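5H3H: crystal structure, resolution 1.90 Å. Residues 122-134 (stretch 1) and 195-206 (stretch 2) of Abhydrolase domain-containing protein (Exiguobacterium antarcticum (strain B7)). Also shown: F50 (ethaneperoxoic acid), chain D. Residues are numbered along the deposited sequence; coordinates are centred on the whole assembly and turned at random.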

# COMPACT_ATOMS: atom_id res chain seq x y z
N ALA B 122 -8.03 20.26 -3.72
CA ALA B 122 -6.82 19.50 -3.92
C ALA B 122 -6.20 19.67 -5.32
O ALA B 122 -6.91 19.75 -6.34
CB ALA B 122 -7.07 18.02 -3.66
N ALA B 123 -4.87 19.67 -5.34
CA ALA B 123 -4.07 19.66 -6.56
C ALA B 123 -3.97 18.24 -7.11
O ALA B 123 -2.92 17.60 -7.12
CB ALA B 123 -2.70 20.24 -6.30
N ALA B 124 -5.08 17.74 -7.57
CA ALA B 124 -5.15 16.33 -8.01
C ALA B 124 -6.32 16.13 -8.95
O ALA B 124 -7.29 16.85 -8.84
CB ALA B 124 -5.27 15.38 -6.83
N PRO B 125 -6.20 15.15 -9.85
CA PRO B 125 -5.01 14.23 -9.98
C PRO B 125 -3.73 14.80 -10.57
O PRO B 125 -2.66 14.14 -10.47
CB PRO B 125 -5.51 13.11 -10.93
CG PRO B 125 -6.82 13.60 -11.48
CD PRO B 125 -7.41 14.50 -10.40
N VAL B 126 -3.82 15.98 -11.19
CA VAL B 126 -2.68 16.66 -11.73
C VAL B 126 -2.99 18.12 -11.55
O VAL B 126 -4.11 18.56 -11.70
CB VAL B 126 -2.45 16.42 -13.23
CG1 VAL B 126 -0.96 16.54 -13.57
CG2 VAL B 126 -2.99 15.09 -13.72
N PHE B 127 -1.96 18.87 -11.23
CA PHE B 127 -2.13 20.33 -11.03
C PHE B 127 -2.00 21.10 -12.36
O PHE B 127 -2.45 22.24 -12.46
CB PHE B 127 -1.08 20.83 -10.01
CG PHE B 127 -1.16 22.30 -9.68
CD1 PHE B 127 -2.24 22.81 -9.01
CD2 PHE B 127 -0.11 23.16 -10.02
CE1 PHE B 127 -2.32 24.15 -8.68
CE2 PHE B 127 -0.16 24.48 -9.69
CZ PHE B 127 -1.27 24.99 -9.01
N THR B 128 -1.30 20.51 -13.31
CA THR B 128 -1.02 21.14 -14.61
C THR B 128 -1.65 20.33 -15.76
O THR B 128 -2.00 19.15 -15.60
CB THR B 128 0.51 21.36 -14.80
OG1 THR B 128 1.25 20.12 -14.66
CG2 THR B 128 0.97 22.40 -13.76
N GLN B 129 -1.86 20.99 -16.90
CA GLN B 129 -2.57 20.35 -18.03
C GLN B 129 -1.73 19.24 -18.65
O GLN B 129 -0.50 19.24 -18.54
CB GLN B 129 -2.93 21.38 -19.10
CG GLN B 129 -3.69 22.57 -18.56
CD GLN B 129 -4.66 23.19 -19.57
OE1 GLN B 129 -4.65 22.84 -20.77
NE2 GLN B 129 -5.52 24.08 -19.09
N ARG B 130 -2.40 18.23 -19.20
CA ARG B 130 -1.76 17.09 -19.85
C ARG B 130 -2.64 16.64 -21.00
O ARG B 130 -3.82 17.04 -21.07
CB ARG B 130 -1.60 15.89 -18.93
CG ARG B 130 -0.65 16.04 -17.76
CD ARG B 130 0.84 15.86 -18.08
NE ARG B 130 1.56 15.87 -16.80
CZ ARG B 130 1.74 16.95 -16.04
NH1 ARG B 130 1.28 18.15 -16.42
NH2 ARG B 130 2.39 16.85 -14.89
N ASP B 131 -2.05 15.80 -21.86
CA ASP B 131 -2.71 15.09 -22.99
C ASP B 131 -4.25 15.21 -23.10
O ASP B 131 -4.74 15.99 -23.92
CB ASP B 131 -2.26 13.62 -22.98
CG ASP B 131 -2.24 13.01 -21.58
OD1 ASP B 131 -3.34 12.79 -21.04
OD2 ASP B 131 -1.14 12.76 -21.01
N GLY B 132 -4.99 14.46 -22.28
CA GLY B 132 -6.46 14.53 -22.20
C GLY B 132 -6.92 15.00 -20.83
O GLY B 132 -7.83 14.41 -20.21
N TYR B 133 -6.26 16.05 -20.32
CA TYR B 133 -6.56 16.62 -19.00
C TYR B 133 -6.38 18.11 -19.19
O TYR B 133 -5.38 18.69 -18.76
CB TYR B 133 -5.61 16.00 -17.96
CG TYR B 133 -5.89 16.34 -16.52
CD1 TYR B 133 -6.89 15.68 -15.79
CD2 TYR B 133 -5.14 17.31 -15.86
CE1 TYR B 133 -7.14 16.01 -14.47
CE2 TYR B 133 -5.35 17.62 -14.54
CZ TYR B 133 -6.32 16.97 -13.82
OH TYR B 133 -6.48 17.35 -12.50
N PRO B 134 -7.34 18.75 -19.88
CA PRO B 134 -7.16 20.14 -20.29
C PRO B 134 -7.66 21.12 -19.20
O PRO B 134 -8.48 22.01 -19.47
CB PRO B 134 -7.98 20.20 -21.57
CG PRO B 134 -9.17 19.33 -21.22
CD PRO B 134 -8.57 18.17 -20.46
C F50 D . -1.42 24.74 -3.67
OX1 F50 D . -2.19 26.24 -1.74
O F50 D . -0.91 23.89 -2.97
OXT F50 D . -2.38 25.65 -3.03
CH3 F50 D . -1.07 24.84 -5.13
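Stretch 2 195-206: ALRDEDLRDGLP

Where a helix meets a loop, apolar side chains commonly pack into the angle between them, and the contact between residues 122-134 and 195-206 is a worked example. At its centre, Leu196 points toward stretch 1 and lays its CD2 over one face of the Phe127 ring, 4.1 Å from the centroid, in a CH-pi contact. The same CD2 packs 3.8 Å from Ala123 CB, while Leu196 CD1 and Phe127 CE1 lie 4.0 and 3.8 Å from CH3 of the bound ethaneperoxoic acid. A second apolar patch forms around Pro125, which follows a cis peptide bond: its CG meets Leu205 CD1 at 3.8 Å, and its CB meets Arg202 CG at 3.6 Å.

Stretch 1 has no regular secondary structure; stretch 2 enters as the end of a helix (195-198), leaves helical geometry at Glu199, and finishes in a 3-10 segment at 205-206. Over Pro125 to Thr128 the overall course of stretch 1 is opposite to that of Arg197 to Leu201, Pro125 lying nearest Leu201 and Thr128 nearest Arg197.

Backbone polarity is satisfied close by. Leu201 N donates to Pro125 O at 2.7 Å, almost linearly, and a water takes a hydrogen bond from Phe127 N while donating to Leu196 O and Glu199 O. The carbonyls of a helix's last turn lack partners along the helix, and a neighbouring loop can supply donors: Thr128 OG1 donates to Arg197 O at 2.6 Å, and Arg130 NH2 reaches the same Arg197 O at 3.0 Å and, weakly, Asp198 O at 3.2 Å. Arg130 NH1, bonded to Thr128 OG1 at 2.6 Å, ties the two donors together.

At the polar edge, Arg202 NH1 forms a salt bridge with the poorly ordered Asp131 through OD1 at 2.9 Å. Arg202 NH2 pairs with Asp200 OD2 at 3.0 Å, so one guanidinium engages carboxylates from both stretches.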

# COMPACT_ATOMS: atom_id res chain seq x y z
N ALA B 195 7.43 19.71 -8.20
CA ALA B 195 6.55 18.57 -7.97
C ALA B 195 5.12 18.91 -8.38
O ALA B 195 4.44 18.10 -9.06
CB ALA B 195 6.63 18.16 -6.51
N LEU B 196 4.65 20.10 -8.02
CA LEU B 196 3.33 20.55 -8.53
C LEU B 196 3.29 20.49 -10.05
O LEU B 196 2.31 20.04 -10.64
CB LEU B 196 2.88 21.93 -8.03
CG LEU B 196 2.31 21.95 -6.62
CD1 LEU B 196 2.48 23.35 -6.03
CD2 LEU B 196 0.86 21.49 -6.55
N ARG B 197 4.38 20.90 -10.69
CA ARG B 197 4.32 20.95 -12.10
C ARG B 197 4.21 19.54 -12.69
O ARG B 197 3.46 19.34 -13.63
CB ARG B 197 5.49 21.76 -12.69
CG ARG B 197 6.81 21.13 -12.99
CD ARG B 197 7.30 21.53 -14.41
NE ARG B 197 8.45 22.41 -14.34
CZ ARG B 197 9.70 22.05 -14.06
NH1 ARG B 197 10.04 20.78 -13.78
NH2 ARG B 197 10.62 22.99 -14.04
N ASP B 198 4.92 18.59 -12.09
CA ASP B 198 5.25 17.33 -12.77
C ASP B 198 4.46 16.12 -12.30
O ASP B 198 4.34 15.16 -13.06
CB ASP B 198 6.72 16.99 -12.60
CG ASP B 198 7.65 17.88 -13.39
OD1 ASP B 198 7.25 18.63 -14.32
OD2 ASP B 198 8.84 17.85 -13.06
N GLU B 199 3.93 16.13 -11.08
CA GLU B 199 3.32 14.94 -10.49
C GLU B 199 1.96 14.66 -11.12
O GLU B 199 1.24 15.57 -11.48
CB GLU B 199 3.17 15.09 -8.97
CG GLU B 199 4.46 15.13 -8.19
CD GLU B 199 4.95 13.78 -7.70
OE1 GLU B 199 4.29 12.75 -7.92
OE2 GLU B 199 6.01 13.74 -7.08
N ASP B 200 1.62 13.38 -11.27
CA ASP B 200 0.43 12.97 -12.01
C ASP B 200 -0.13 11.72 -11.32
O ASP B 200 0.48 10.66 -11.39
CB ASP B 200 0.80 12.69 -13.50
CG ASP B 200 -0.29 11.86 -14.30
OD1 ASP B 200 -1.42 11.56 -13.78
OD2 ASP B 200 0.01 11.50 -15.45
N LEU B 201 -1.25 11.87 -10.63
CA LEU B 201 -1.85 10.76 -9.89
C LEU B 201 -3.04 10.13 -10.61
O LEU B 201 -3.79 9.39 -9.97
CB LEU B 201 -2.30 11.22 -8.50
CG LEU B 201 -1.24 11.94 -7.65
CD1 LEU B 201 -1.82 12.44 -6.35
CD2 LEU B 201 -0.04 11.06 -7.37
N ARG B 202 -3.19 10.34 -11.93
CA ARG B 202 -4.42 9.83 -12.61
C ARG B 202 -4.61 8.30 -12.48
O ARG B 202 -5.67 7.84 -12.07
CB ARG B 202 -4.50 10.28 -14.08
CG ARG B 202 -4.95 11.73 -14.18
CD ARG B 202 -4.91 12.22 -15.59
NE ARG B 202 -3.54 12.13 -16.06
CZ ARG B 202 -3.17 12.24 -17.33
NH1 ARG B 202 -4.08 12.49 -18.29
NH2 ARG B 202 -1.86 12.11 -17.65
N ASP B 203 -3.57 7.54 -12.75
CA ASP B 203 -3.58 6.07 -12.55
C ASP B 203 -3.97 5.60 -11.15
O ASP B 203 -4.54 4.52 -10.97
CB ASP B 203 -2.18 5.47 -12.88
CG ASP B 203 -2.05 4.96 -14.33
OD1 ASP B 203 -3.01 5.01 -15.13
OD2 ASP B 203 -0.95 4.46 -14.65
N GLY B 204 -3.62 6.40 -10.14
CA GLY B 204 -3.78 6.01 -8.75
C GLY B 204 -5.16 6.19 -8.15
O GLY B 204 -5.52 5.45 -7.23
N LEU B 205 -5.91 7.20 -8.61
CA LEU B 205 -7.27 7.48 -8.10
C LEU B 205 -8.20 6.28 -7.96
O LEU B 205 -8.79 6.08 -6.90
CB LEU B 205 -7.98 8.57 -8.95
CG LEU B 205 -7.50 10.03 -8.93
CD1 LEU B 205 -8.59 10.99 -9.38
CD2 LEU B 205 -6.99 10.42 -7.55
N PRO B 206 -8.33 5.45 -9.01
CA PRO B 206 -9.14 4.22 -8.81
C PRO B 206 -8.60 3.16 -7.83
O PRO B 206 -9.30 2.18 -7.58
CB PRO B 206 -9.24 3.64 -10.22
CG PRO B 206 -8.28 4.39 -11.06
CD PRO B 206 -8.10 5.72 -10.44
O HOH W 1 0.61 17.78 -10.24
O HOH W 2 -7.06 11.85 -18.46